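Protein-arginine-phosphatase (Geobacillus stearothermophilus, PDB 4PIC) catalyses the specific dephosphorylation of phosphoarginine residues in proteins, has almost no activity against phosphotyrosine peptides, and probably counteracts the arginine kinase McsB. Local coordinates at residues G85-I90 with T101-Q106; A19-E24 with K57-A62; Y3-V8 with E142-E147. All coordinates share one frame; numbering follows the deposited sequence.

Contact 1: residues G85-I90 with T101-Q106; sequences GHKDMI and TFTLKQ
Lys87 makes this contact with the carbon atoms of its chain, its CD lying just 3.2 Å from Gln106 OE1, while no hydrogen bond spans the two segments. The lysine crosses the Gln106 side chain at about a right angle, and the next methylene, CE, is also near, 3.4 Å from Gln106 OE1. That oxygen is already engaged: Thr103 N donates to Gln106 OE1 over 3.0 Å with an N-H...O angle of 165°, from a position tilted out of the amide plane. In return Gln106 N donates to Thr103 OG1 at 3.0 Å. The two reciprocal bonds define a capping box that begins helix 104-109 directly after strand 101-103, and the lysine methylenes lie against it. Lys87 reaches there because CG stands anti to the backbone N (chi1 179°) and the chain stays extended until its last torsion, where it bends; NZ is then 3.7 Å from Asp88 OD1, a long salt bridge. Nearer the helix, Lys87 CG meets Thr101 CG2 at 4.0 Å, and the same methyl receives Ile90 CG2 at 3.9 Å. An alanine in place of Lys87 would probably uncover the methyl of Thr101 and the Gln106 amide oxygen, and leave Asp88 without its distant cationic neighbour.

The 85-90 segment of helix 84-93 runs nearly antiparallel to strand 101-103 (168°, axes 7.8 Å apart), as expected for the helix and second strand of the beta-alpha-beta unit 78-81, 84-93, 101-103. Ala97 O holds Thr101 OG1 and Asp112 OD2 is a second partner of Thr103 OG1. His86 bonds Thr10, which probably contributes to substrate binding, and Ile90 leans on Val79 and Val8 of neighbouring strands.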
ATOM      1  N   GLY A  85      -6.203   0.285  -8.847  1.00 17.09           N
ATOM      2  CA  GLY A  85      -5.510   0.898  -7.725  1.00 16.50           C
ATOM      3  C   GLY A  85      -4.251   0.132  -7.385  1.00 14.29           C
ATOM      4  O   GLY A  85      -3.193   0.718  -7.161  1.00 13.92           O
ATOM      5  N   HIS A  86      -4.353  -1.194  -7.364  1.00 13.35           N
ATOM      6  CA  HIS A  86      -3.177  -2.010  -7.090  1.00 12.36           C
ATOM      7  C   HIS A  86      -2.162  -1.876  -8.216  1.00 12.82           C
ATOM      8  O   HIS A  86      -0.959  -1.768  -7.962  1.00 12.74           O
ATOM      9  CB  HIS A  86      -3.563  -3.478  -6.920  1.00 11.39           C
ATOM     10  CG  HIS A  86      -4.278  -3.767  -5.640  1.00 11.52           C
ATOM     11  ND1 HIS A  86      -5.558  -4.273  -5.606  1.00 15.13           N
ATOM     12  CD2 HIS A  86      -3.889  -3.629  -4.349  1.00 12.31           C
ATOM     13  CE1 HIS A  86      -5.933  -4.423  -4.345  1.00 13.57           C
ATOM     14  NE2 HIS A  86      -4.937  -4.046  -3.566  1.00 13.25           N
ATOM     15  N   LYS A  87      -2.639  -1.917  -9.459  1.00 12.17           N
ATOM     16  CA  LYS A  87      -1.760  -1.720 -10.605  1.00 13.85           C
ATOM     17  C   LYS A  87      -1.001  -0.405 -10.482  1.00 13.18           C
ATOM     18  O   LYS A  87       0.225  -0.365 -10.647  1.00 11.79           O
ATOM     19  CB  LYS A  87      -2.552  -1.752 -11.909  1.00 14.72           C
ATOM     20  CG  LYS A  87      -1.676  -1.522 -13.142  1.00 16.33           C
ATOM     21  CD  LYS A  87      -2.502  -1.476 -14.412  1.00 18.96           C
ATOM     22  CE  LYS A  87      -1.819  -0.635 -15.478  1.00 24.80           C
ATOM     23  NZ  LYS A  87      -1.611   0.758 -14.987  1.00 31.49           N
ATOM     24  N   ASP A  88      -1.721   0.663 -10.162  1.00 14.02           N
ATOM     25  CA  ASP A  88      -1.100   1.976 -10.053  1.00 16.73           C
ATOM     26  C   ASP A  88      -0.062   2.014  -8.933  1.00 14.74           C
ATOM     27  O   ASP A  88       1.017   2.561  -9.107  1.00 14.98           O
ATOM     28  CB  ASP A  88      -2.155   3.063  -9.840  1.00 18.62           C
ATOM     29  CG  ASP A  88      -3.019   3.293 -11.064  1.00 19.61           C
ATOM     30  OD1 ASP A  88      -2.613   2.912 -12.181  1.00 21.93           O
ATOM     31  OD2 ASP A  88      -4.114   3.866 -10.894  1.00 27.16           O
HETATM   32  N   MSE A  89      -0.377   1.414  -7.789  1.00 12.02           N
HETATM   33  CA  MSE A  89       0.601   1.349  -6.710  1.00 13.69           C
HETATM   34  C   MSE A  89       1.851   0.581  -7.100  1.00 11.34           C
HETATM   35  O   MSE A  89       2.971   1.014  -6.809  1.00 12.66           O
HETATM   36  CB  MSE A  89      -0.003   0.731  -5.447  1.00 13.96           C
HETATM   37  CG  MSE A  89      -1.094   1.561  -4.795  1.00 13.25           C
HETATM   38 SE   MSE A  89      -1.663   0.843  -3.100  1.00 19.53          SE
HETATM   39  CE  MSE A  89      -0.083   1.292  -2.084  1.00 19.19           C
ATOM     40  N   ILE A  90       1.668  -0.556  -7.768  1.00 11.62           N
ATOM     41  CA  ILE A  90       2.801  -1.380  -8.168  1.00 13.03           C
ATOM     42  C   ILE A  90       3.737  -0.633  -9.110  1.00 12.27           C
ATOM     43  O   ILE A  90       4.950  -0.648  -8.925  1.00 12.32           O
ATOM     44  CB  ILE A  90       2.332  -2.681  -8.836  1.00 10.91           C
ATOM     45  CG1 ILE A  90       1.601  -3.533  -7.800  1.00 11.11           C
ATOM     46  CG2 ILE A  90       3.517  -3.445  -9.426  1.00 13.38           C
ATOM     47  CD1 ILE A  90       0.721  -4.584  -8.438  1.00 13.78           C
ATOM     48  N   THR A 101       2.922  -5.079 -15.958  1.00 13.46           N
ATOM     49  CA  THR A 101       1.919  -5.023 -14.896  1.00 12.72           C
ATOM     50  C   THR A 101       0.586  -4.595 -15.482  1.00 13.28           C
ATOM     51  O   THR A 101       0.499  -3.583 -16.177  1.00 14.12           O
ATOM     52  CB  THR A 101       2.344  -4.049 -13.791  1.00 10.56           C
ATOM     53  OG1 THR A 101       3.609  -4.476 -13.276  1.00 13.45           O
ATOM     54  CG2 THR A 101       1.338  -4.050 -12.648  1.00 13.99           C
ATOM     55  N   PHE A 102      -0.450  -5.390 -15.234  1.00 12.20           N
ATOM     56  CA  PHE A 102      -1.769  -5.124 -15.786  1.00 12.67           C
ATOM     57  C   PHE A 102      -2.758  -5.473 -14.700  1.00 13.27           C
ATOM     58  O   PHE A 102      -2.416  -6.218 -13.791  1.00 15.34           O
ATOM     59  CB  PHE A 102      -2.070  -6.077 -16.956  1.00 15.66           C
ATOM     60  CG  PHE A 102      -0.992  -6.161 -18.007  1.00 16.75           C
ATOM     61  CD1 PHE A 102      -1.097  -5.430 -19.177  1.00 20.34           C
ATOM     62  CD2 PHE A 102       0.095  -7.007 -17.839  1.00 15.74           C
ATOM     63  CE1 PHE A 102      -0.116  -5.518 -20.155  1.00 19.61           C
ATOM     64  CE2 PHE A 102       1.076  -7.100 -18.813  1.00 19.26           C
ATOM     65  CZ  PHE A 102       0.973  -6.352 -19.964  1.00 19.99           C
ATOM     66  N   THR A 103      -3.994  -4.997 -14.806  1.00 14.86           N
ATOM     67  CA  THR A 103      -5.061  -5.643 -14.036  1.00 13.21           C
ATOM     68  C   THR A 103      -5.361  -6.963 -14.725  1.00 14.03           C
ATOM     69  O   THR A 103      -5.194  -7.092 -15.940  1.00 14.59           O
ATOM     70  CB  THR A 103      -6.360  -4.818 -13.952  1.00 15.61           C
ATOM     71  OG1 THR A 103      -6.906  -4.633 -15.268  1.00 17.30           O
ATOM     72  CG2 THR A 103      -6.098  -3.466 -13.294  1.00 15.56           C
ATOM     73  N   LEU A 104      -5.792  -7.954 -13.960  1.00 13.70           N
ATOM     74  CA  LEU A 104      -6.168  -9.227 -14.552  1.00 12.09           C
ATOM     75  C   LEU A 104      -7.220  -9.032 -15.653  1.00 15.11           C
ATOM     76  O   LEU A 104      -7.111  -9.612 -16.730  1.00 15.56           O
ATOM     77  CB  LEU A 104      -6.676 -10.170 -13.461  1.00 13.69           C
ATOM     78  CG  LEU A 104      -7.321 -11.471 -13.897  1.00 11.15           C
ATOM     79  CD1 LEU A 104      -6.368 -12.336 -14.720  1.00 12.23           C
ATOM     80  CD2 LEU A 104      -7.809 -12.220 -12.653  1.00 13.00           C
ATOM     81  N   LYS A 105      -8.203  -8.183 -15.384  1.00 16.37           N
ATOM     82  CA  LYS A 105      -9.274  -7.906 -16.334  1.00 16.04           C
ATOM     83  C   LYS A 105      -8.761  -7.307 -17.640  1.00 18.47           C
ATOM     84  O   LYS A 105      -9.145  -7.750 -18.725  1.00 17.71           O
ATOM     85  CB  LYS A 105     -10.311  -6.979 -15.698  1.00 19.44           C
ATOM     86  CG  LYS A 105     -11.460  -6.598 -16.620  1.00 22.30           C
ATOM     87  CD  LYS A 105     -12.333  -7.809 -16.922  1.00 24.66           C
ATOM     88  CE  LYS A 105     -13.629  -7.405 -17.619  1.00 27.43           C
ATOM     89  NZ  LYS A 105     -14.556  -8.563 -17.817  1.00 31.82           N
ATOM     90  N   GLN A 106      -7.894  -6.302 -17.542  1.00 16.60           N
ATOM     91  CA  GLN A 106      -7.382  -5.659 -18.751  1.00 18.90           C
ATOM     92  C   GLN A 106      -6.545  -6.633 -19.571  1.00 19.00           C
ATOM     93  O   GLN A 106      -6.614  -6.638 -20.801  1.00 19.67           O
ATOM     94  CB  GLN A 106      -6.599  -4.376 -18.423  1.00 20.52           C
ATOM     95  CG  GLN A 106      -5.132  -4.578 -18.074  1.00 23.87           C
ATOM     96  CD  GLN A 106      -4.367  -3.264 -17.934  1.00 24.12           C
ATOM     97  OE1 GLN A 106      -4.143  -2.775 -16.825  1.00 21.44           O
ATOM     98  NE2 GLN A 106      -3.961  -2.693 -19.068  1.00 29.89           N
TER

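Contact 2: residues A19-E24 with K57-A62; sequences AAALLE and KGIEAA
Ala21 and Ile59 meet where one turn of helix 15-25 faces an irregular loop, the nearest CA atoms, those of Ala21 and Ala61, being 6.7 Å apart. The loop leaves helix 48-56 through a Schellman motif: Gly58, with a positive phi of 83°, is its C-prime residue, Ile59 N returns to Leu54 O and Gly58 N to Lys55 O. Ile59 follows the C-prime glycine, and its CB points toward residues 19-24 of helix 15-25.

Both branches of Ile59 are used. Its CG2 methyl, which stands anti to the backbone N because CG1 takes the place beside it (chi1 -65°), meets Ala21 CB at 3.9 Å. The longer branch reaches farther along the helix, where Ile59 CD1 touches Leu22 CD2 at 3.8 Å; these two side chains cross at about a right angle. Ile59 CD1 also passes 4.0 Å from Ala21 O, so the forked side chain spans two successive helix residues. The small Ala21 is consistent with the close approach of the loop, whereas Leu22, whose CB does not point at the loop, brings its end nearer through its own length. No hydrogen bond crosses the contact, and the evidence for cohesion is apolar contact alone, with 156 Å² buried.

The cluster extends into two further helices: Leu54 of helix 48-56 touches both Ala21 and Ile59, and Leu22 continues onto Leu133 and Ile137 of helix 123-150. On other sides of helix 15-25, Ala20 and Leu23 pack on strands 3-9 and 31-37, so the contact joins the loop after helix 48-56 to the sheet by way of helix 15-25.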
ATOM      1  N   ALA A  19      -7.123 -16.057  -6.787  1.00  8.60           N
ATOM      2  CA  ALA A  19      -6.649 -16.046  -8.158  1.00  8.89           C
ATOM      3  C   ALA A  19      -5.552 -17.073  -8.351  1.00 11.16           C
ATOM      4  O   ALA A  19      -5.595 -17.861  -9.305  1.00 10.83           O
ATOM      5  CB  ALA A  19      -6.153 -14.650  -8.526  1.00  9.86           C
ATOM      6  N   ALA A  20      -4.568 -17.072  -7.460  1.00 10.44           N
ATOM      7  CA  ALA A  20      -3.448 -17.996  -7.565  1.00 10.21           C
ATOM      8  C   ALA A  20      -3.924 -19.435  -7.453  1.00 11.25           C
ATOM      9  O   ALA A  20      -3.484 -20.289  -8.222  1.00 10.71           O
ATOM     10  CB  ALA A  20      -2.386 -17.687  -6.503  1.00 12.35           C
ATOM     11  N   ALA A  21      -4.831 -19.702  -6.524  1.00 11.14           N
ATOM     12  CA  ALA A  21      -5.318 -21.065  -6.344  1.00 11.85           C
ATOM     13  C   ALA A  21      -6.080 -21.562  -7.563  1.00 11.99           C
ATOM     14  O   ALA A  21      -5.933 -22.719  -7.965  1.00 11.59           O
ATOM     15  CB  ALA A  21      -6.176 -21.181  -5.100  1.00 11.94           C
ATOM     16  N   LEU A  22      -6.911 -20.696  -8.142  1.00 10.18           N
ATOM     17  CA  LEU A  22      -7.687 -21.080  -9.318  1.00 12.48           C
ATOM     18  C   LEU A  22      -6.774 -21.394 -10.488  1.00 10.95           C
ATOM     19  O   LEU A  22      -7.006 -22.356 -11.216  1.00 11.40           O
ATOM     20  CB  LEU A  22      -8.681 -19.977  -9.690  1.00 11.08           C
ATOM     21  CG  LEU A  22      -9.864 -19.864  -8.732  1.00 11.15           C
ATOM     22  CD1 LEU A  22     -10.542 -18.525  -8.938  1.00 12.84           C
ATOM     23  CD2 LEU A  22     -10.834 -21.009  -8.998  1.00 13.58           C
ATOM     24  N   LEU A  23      -5.728 -20.600 -10.678  1.00 10.65           N
ATOM     25  CA  LEU A  23      -4.850 -20.840 -11.819  1.00 12.12           C
ATOM     26  C   LEU A  23      -3.999 -22.076 -11.573  1.00 12.56           C
ATOM     27  O   LEU A  23      -3.848 -22.918 -12.468  1.00 13.07           O
ATOM     28  CB  LEU A  23      -3.973 -19.615 -12.114  1.00 12.44           C
ATOM     29  CG  LEU A  23      -2.980 -19.750 -13.274  1.00 11.74           C
ATOM     30  CD1 LEU A  23      -3.704 -20.145 -14.561  1.00 14.74           C
ATOM     31  CD2 LEU A  23      -2.186 -18.455 -13.451  1.00 13.12           C
ATOM     32  N   GLU A  24      -3.470 -22.210 -10.361  1.00 13.76           N
ATOM     33  CA  GLU A  24      -2.601 -23.331 -10.026  1.00 13.98           C
ATOM     34  C   GLU A  24      -3.356 -24.649 -10.141  1.00 15.25           C
ATOM     35  O   GLU A  24      -2.793 -25.660 -10.576  1.00 15.57           O
ATOM     36  CB  GLU A  24      -2.022 -23.149  -8.614  1.00 16.36           C
ATOM     37  CG  GLU A  24      -1.148 -24.298  -8.118  1.00 21.61           C
ATOM     38  CD  GLU A  24       0.179 -24.416  -8.854  1.00 27.57           C
ATOM     39  OE1 GLU A  24       0.545 -23.491  -9.614  1.00 28.86           O
ATOM     40  OE2 GLU A  24       0.863 -25.447  -8.668  1.00 34.27           O
ATOM     41  N   LYS A  57     -15.283 -25.331  -4.858  1.00 12.29           N
ATOM     42  CA  LYS A  57     -14.839 -25.715  -6.193  1.00 13.37           C
ATOM     43  C   LYS A  57     -13.756 -26.792  -6.174  1.00 13.95           C
ATOM     44  O   LYS A  57     -13.076 -27.015  -7.183  1.00 15.39           O
ATOM     45  CB  LYS A  57     -14.370 -24.479  -6.960  1.00 15.18           C
ATOM     46  CG  LYS A  57     -15.491 -23.477  -7.226  1.00 19.38           C
ATOM     47  CD  LYS A  57     -16.718 -24.189  -7.799  1.00 24.69           C
ATOM     48  CE  LYS A  57     -17.818 -23.218  -8.211  1.00 26.28           C
ATOM     49  NZ  LYS A  57     -17.474 -22.506  -9.471  1.00 29.82           N
ATOM     50  N   GLY A  58     -13.610 -27.454  -5.031  1.00 13.56           N
ATOM     51  CA  GLY A  58     -12.691 -28.567  -4.879  1.00 14.74           C
ATOM     52  C   GLY A  58     -11.246 -28.213  -4.602  1.00 15.93           C
ATOM     53  O   GLY A  58     -10.359 -29.063  -4.705  1.00 20.50           O
ATOM     54  N   ILE A  59     -10.993 -26.956  -4.248  1.00 13.24           N
ATOM     55  CA  ILE A  59      -9.628 -26.492  -4.072  1.00 17.27           C
ATOM     56  C   ILE A  59      -9.328 -26.323  -2.588  1.00 17.19           C
ATOM     57  O   ILE A  59     -10.066 -25.646  -1.872  1.00 17.79           O
ATOM     58  CB  ILE A  59      -9.413 -25.181  -4.830  1.00 15.24           C
ATOM     59  CG1 ILE A  59      -9.549 -25.431  -6.335  1.00 15.79           C
ATOM     60  CG2 ILE A  59      -8.046 -24.590  -4.503  1.00 17.48           C
ATOM     61  CD1 ILE A  59      -9.598 -24.149  -7.166  1.00 16.42           C
ATOM     62  N   GLU A  60      -8.275 -26.989  -2.121  1.00 18.60           N
ATOM     63  CA  GLU A  60      -7.864 -26.913  -0.722  1.00 23.24           C
ATOM     64  C   GLU A  60      -6.357 -26.781  -0.710  1.00 27.23           C
ATOM     65  O   GLU A  60      -5.636 -27.695  -0.304  1.00 34.49           O
ATOM     66  CB  GLU A  60      -8.283 -28.166   0.055  1.00 23.87           C
ATOM     67  CG  GLU A  60      -9.787 -28.414   0.116  1.00 25.41           C
ATOM     68  CD  GLU A  60     -10.139 -29.746   0.771  1.00 27.12           C
ATOM     69  OE1 GLU A  60      -9.969 -30.797   0.117  1.00 29.35           O
ATOM     70  OE2 GLU A  60     -10.578 -29.741   1.943  1.00 30.63           O
ATOM     71  N   ALA A  61      -5.883 -25.634  -1.169  1.00 27.34           N
ATOM     72  CA  ALA A  61      -4.460 -25.428  -1.358  1.00 29.93           C
ATOM     73  C   ALA A  61      -3.844 -24.727  -0.152  1.00 30.49           C
ATOM     74  O   ALA A  61      -4.517 -23.982   0.554  1.00 30.22           O
ATOM     75  CB  ALA A  61      -4.223 -24.626  -2.609  1.00 31.93           C
ATOM     76  N   ALA A  62      -2.562 -24.984   0.078  1.00 31.63           N
ATOM     77  CA  ALA A  62      -1.816 -24.271   1.098  1.00 30.31           C
ATOM     78  C   ALA A  62      -1.534 -22.861   0.596  1.00 29.28           C
ATOM     79  O   ALA A  62      -1.099 -22.672  -0.547  1.00 31.40           O
ATOM     80  CB  ALA A  62      -0.515 -25.000   1.413  1.00 33.60           C
TER

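Contact 3: residues Y3-V8 with E142-E147; sequences YRILFV and EKLQTE
This is strand-to-helix packing in the alpha/beta core of the low molecular weight phosphatase fold, where Tyr3, opening strand 3-9, meets Leu144 and Glu147 near the end of the long helix 123-150. The segments run almost antiparallel, at 165°, with axes 11.7 Å apart, so side chains must fill the separation.

The Tyr3 ring does most of this. Leu144 CD2 sits over one face, 3.8 Å from the ring centroid and 20° off its normal, a CH-pi contact displaced toward the rim on the CE1 side, with Leu144 CD2 to Tyr3 CE1 at 3.6 Å. The other Leu144 methyl, CD1, approaches Ile5 CD1 at 4.3 Å, extending the apolar patch one inward-facing residue along the strand. At the far end of the ring, Tyr3 OH donates to Glu147 OE2 across 2.4 Å, a very short distance whose exact value deserves caution. The glutamate chain, bent at chi2 (-80°), brings the carboxylate to the ring edge, its plane turned steeply against the ring.

The chemistry is therefore divided: one tyrosine offers its face to a buried leucine, an apolar contact, and its hydroxyl to a carboxylate, a polar one at the end of the ring whose exact length remains doubtful.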
ATOM      1  N   TYR A   3       5.879 -19.003 -18.464  1.00 18.23           N
ATOM      2  CA  TYR A   3       5.098 -17.961 -17.816  1.00 19.80           C
ATOM      3  C   TYR A   3       5.279 -17.994 -16.313  1.00 15.99           C
ATOM      4  O   TYR A   3       5.228 -19.051 -15.688  1.00 15.56           O
ATOM      5  CB  TYR A   3       3.618 -18.115 -18.165  1.00 17.35           C
ATOM      6  CG  TYR A   3       3.324 -17.820 -19.610  1.00 17.01           C
ATOM      7  CD1 TYR A   3       3.188 -16.515 -20.055  1.00 17.92           C
ATOM      8  CD2 TYR A   3       3.176 -18.848 -20.531  1.00 18.00           C
ATOM      9  CE1 TYR A   3       2.924 -16.237 -21.380  1.00 19.59           C
ATOM     10  CE2 TYR A   3       2.915 -18.577 -21.853  1.00 20.09           C
ATOM     11  CZ  TYR A   3       2.782 -17.275 -22.272  1.00 21.54           C
ATOM     12  OH  TYR A   3       2.516 -17.013 -23.599  1.00 24.48           O
ATOM     13  N   ARG A   4       5.505 -16.818 -15.736  1.00 16.31           N
ATOM     14  CA  ARG A   4       5.546 -16.675 -14.290  1.00 17.72           C
ATOM     15  C   ARG A   4       4.551 -15.594 -13.882  1.00 16.19           C
ATOM     16  O   ARG A   4       4.811 -14.391 -14.011  1.00 14.52           O
ATOM     17  CB  ARG A   4       6.971 -16.381 -13.804  1.00 16.85           C
ATOM     18  CG  ARG A   4       7.921 -17.574 -14.007  1.00 20.02           C
ATOM     19  CD  ARG A   4       9.382 -17.225 -13.725  1.00 20.96           C
ATOM     20  NE  ARG A   4       9.922 -16.274 -14.693  1.00 24.34           N
ATOM     21  CZ  ARG A   4      10.467 -16.613 -15.859  1.00 27.48           C
ATOM     22  NH1 ARG A   4      10.540 -17.889 -16.218  1.00 26.85           N
ATOM     23  NH2 ARG A   4      10.931 -15.676 -16.674  1.00 28.39           N
ATOM     24  N   ILE A   5       3.393 -16.055 -13.423  1.00 12.66           N
ATOM     25  CA  ILE A   5       2.256 -15.185 -13.169  1.00 12.61           C
ATOM     26  C   ILE A   5       2.204 -14.834 -11.690  1.00 11.77           C
ATOM     27  O   ILE A   5       2.135 -15.719 -10.837  1.00 12.04           O
ATOM     28  CB  ILE A   5       0.942 -15.890 -13.531  1.00 11.06           C
ATOM     29  CG1 ILE A   5       0.987 -16.416 -14.974  1.00 11.73           C
ATOM     30  CG2 ILE A   5      -0.243 -14.960 -13.314  1.00 12.24           C
ATOM     31  CD1 ILE A   5       1.273 -15.357 -16.022  1.00 14.21           C
ATOM     32  N   LEU A   6       2.235 -13.537 -11.395  1.00 10.43           N
ATOM     33  CA  LEU A   6       2.184 -13.026 -10.033  1.00 11.39           C
ATOM     34  C   LEU A   6       0.890 -12.246  -9.825  1.00 10.29           C
ATOM     35  O   LEU A   6       0.671 -11.213 -10.453  1.00 11.64           O
ATOM     36  CB  LEU A   6       3.384 -12.108  -9.791  1.00 11.24           C
ATOM     37  CG  LEU A   6       3.442 -11.489  -8.397  1.00  9.76           C
ATOM     38  CD1 LEU A   6       3.693 -12.566  -7.362  1.00 12.90           C
ATOM     39  CD2 LEU A   6       4.512 -10.408  -8.329  1.00 12.71           C
ATOM     40  N   PHE A   7       0.017 -12.758  -8.963  1.00  9.73           N
ATOM     41  CA  PHE A   7      -1.227 -12.049  -8.656  1.00 11.17           C
ATOM     42  C   PHE A   7      -1.031 -11.184  -7.422  1.00  9.44           C
ATOM     43  O   PHE A   7      -0.393 -11.616  -6.468  1.00 10.90           O
ATOM     44  CB  PHE A   7      -2.377 -13.016  -8.387  1.00  9.92           C
ATOM     45  CG  PHE A   7      -2.816 -13.801  -9.590  1.00 10.18           C
ATOM     46  CD1 PHE A   7      -3.469 -13.171 -10.641  1.00 10.62           C
ATOM     47  CD2 PHE A   7      -2.617 -15.168  -9.652  1.00 11.59           C
ATOM     48  CE1 PHE A   7      -3.899 -13.900 -11.747  1.00 10.81           C
ATOM     49  CE2 PHE A   7      -3.049 -15.902 -10.754  1.00 10.30           C
ATOM     50  CZ  PHE A   7      -3.692 -15.265 -11.795  1.00 10.42           C
ATOM     51  N   VAL A   8      -1.576  -9.974  -7.442  1.00  9.45           N
ATOM     52  CA  VAL A   8      -1.314  -9.013  -6.367  1.00 10.16           C
ATOM     53  C   VAL A   8      -2.577  -8.311  -5.845  1.00 10.01           C
ATOM     54  O   VAL A   8      -3.374  -7.807  -6.632  1.00 10.36           O
ATOM     55  CB  VAL A   8      -0.308  -7.938  -6.831  1.00 10.03           C
ATOM     56  CG1 VAL A   8      -0.042  -6.942  -5.693  1.00  9.88           C
ATOM     57  CG2 VAL A   8       0.997  -8.570  -7.296  1.00 11.12           C
ATOM     58  N   GLU A 142      -6.669 -19.962 -21.531  1.00 13.61           N
ATOM     59  CA  GLU A 142      -6.831 -20.067 -22.976  1.00 14.83           C
ATOM     60  C   GLU A 142      -5.854 -19.172 -23.721  1.00 16.79           C
ATOM     61  O   GLU A 142      -5.274 -19.577 -24.733  1.00 15.87           O
ATOM     62  CB  GLU A 142      -8.264 -19.732 -23.380  1.00 16.81           C
ATOM     63  CG  GLU A 142      -9.291 -20.717 -22.859  1.00 20.95           C
ATOM     64  CD  GLU A 142     -10.699 -20.371 -23.294  1.00 30.58           C
ATOM     65  OE1 GLU A 142     -11.030 -19.164 -23.339  1.00 32.42           O
ATOM     66  OE2 GLU A 142     -11.473 -21.307 -23.590  1.00 35.89           O
ATOM     67  N   LYS A 143      -5.669 -17.959 -23.219  1.00 14.83           N
ATOM     68  CA  LYS A 143      -4.756 -17.001 -23.834  1.00 15.78           C
ATOM     69  C   LYS A 143      -3.321 -17.521 -23.814  1.00 14.71           C
ATOM     70  O   LYS A 143      -2.637 -17.509 -24.841  1.00 15.54           O
ATOM     71  CB  LYS A 143      -4.855 -15.644 -23.133  1.00 15.40           C
ATOM     72  CG  LYS A 143      -3.964 -14.556 -23.725  1.00 19.24           C
ATOM     73  CD  LYS A 143      -4.058 -13.270 -22.908  1.00 21.62           C
ATOM     74  CE  LYS A 143      -3.048 -12.230 -23.371  1.00 23.99           C
ATOM     75  NZ  LYS A 143      -3.431 -11.578 -24.651  1.00 29.16           N
ATOM     76  N   LEU A 144      -2.864 -18.004 -22.666  1.00 14.45           N
ATOM     77  CA  LEU A 144      -1.482 -18.471 -22.547  1.00 14.00           C
ATOM     78  C   LEU A 144      -1.246 -19.717 -23.396  1.00 16.43           C
ATOM     79  O   LEU A 144      -0.252 -19.809 -24.120  1.00 14.75           O
ATOM     80  CB  LEU A 144      -1.116 -18.776 -21.093  1.00 14.61           C
ATOM     81  CG  LEU A 144      -1.270 -17.650 -20.068  1.00 15.92           C
ATOM     82  CD1 LEU A 144      -0.751 -18.084 -18.708  1.00 19.08           C
ATOM     83  CD2 LEU A 144      -0.574 -16.392 -20.528  1.00 19.37           C
ATOM     84  N   GLN A 145      -2.167 -20.671 -23.326  1.00 13.51           N
ATOM     85  CA  GLN A 145      -2.003 -21.913 -24.079  1.00 15.19           C
ATOM     86  C   GLN A 145      -2.099 -21.699 -25.586  1.00 15.66           C
ATOM     87  O   GLN A 145      -1.428 -22.391 -26.361  1.00 14.72           O
ATOM     88  CB  GLN A 145      -3.005 -22.961 -23.611  1.00 14.46           C
ATOM     89  CG  GLN A 145      -2.735 -23.424 -22.178  1.00 14.97           C
ATOM     90  CD  GLN A 145      -3.452 -24.711 -21.832  1.00 13.19           C
ATOM     91  OE1 GLN A 145      -4.639 -24.862 -22.112  1.00 16.70           O
ATOM     92  NE2 GLN A 145      -2.732 -25.642 -21.214  1.00 13.68           N
ATOM     93  N   THR A 146      -2.944 -20.767 -26.011  1.00 15.39           N
ATOM     94  CA  THR A 146      -3.007 -20.420 -27.430  1.00 16.74           C
ATOM     95  C   THR A 146      -1.655 -19.885 -27.913  1.00 17.07           C
ATOM     96  O   THR A 146      -1.187 -20.246 -29.003  1.00 17.12           O
ATOM     97  CB  THR A 146      -4.108 -19.384 -27.721  1.00 16.45           C
ATOM     98  OG1 THR A 146      -5.396 -19.947 -27.447  1.00 19.45           O
ATOM     99  CG2 THR A 146      -4.046 -18.918 -29.179  1.00 17.22           C
ATOM    100  N   GLU A 147      -1.026 -19.029 -27.112  1.00 16.53           N
ATOM    101  CA  GLU A 147       0.288 -18.497 -27.450  1.00 17.84           C
ATOM    102  C   GLU A 147       1.332 -19.605 -27.485  1.00 19.90           C
ATOM    103  O   GLU A 147       2.135 -19.683 -28.419  1.00 16.97           O
ATOM    104  CB  GLU A 147       0.709 -17.410 -26.456  1.00 21.60           C
ATOM    105  CG  GLU A 147       1.982 -16.664 -26.849  1.00 26.62           C
ATOM    106  CD  GLU A 147       3.267 -17.424 -26.522  1.00 29.53           C
ATOM    107  OE1 GLU A 147       4.260 -17.256 -27.270  1.00 32.64           O
ATOM    108  OE2 GLU A 147       3.288 -18.183 -25.523  1.00 29.11           O
TER

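Overall arrangement
Contact 2 is the most buried and wholly apolar, whereas contacts 1 and 3 are partly buried and carry polar groups as well: a capping box and a lysine chain in the first, a phenol-carboxylate pair in the third. Contact 3 uses strand 3-9, which also links the others: Val8 touches Ile90 of contact 1, while on the helix of contact 2 Phe7 meets Ala19, Ala20 and Leu23, and Ile5 meets Leu23. Contacts 1 and 2 lie on opposite sides of the chain's centre, with centres 21 Å apart, and do not touch. Along the chain both are nested within the loop closed by contact 3, which joins strand 3-9 to helix 123-150.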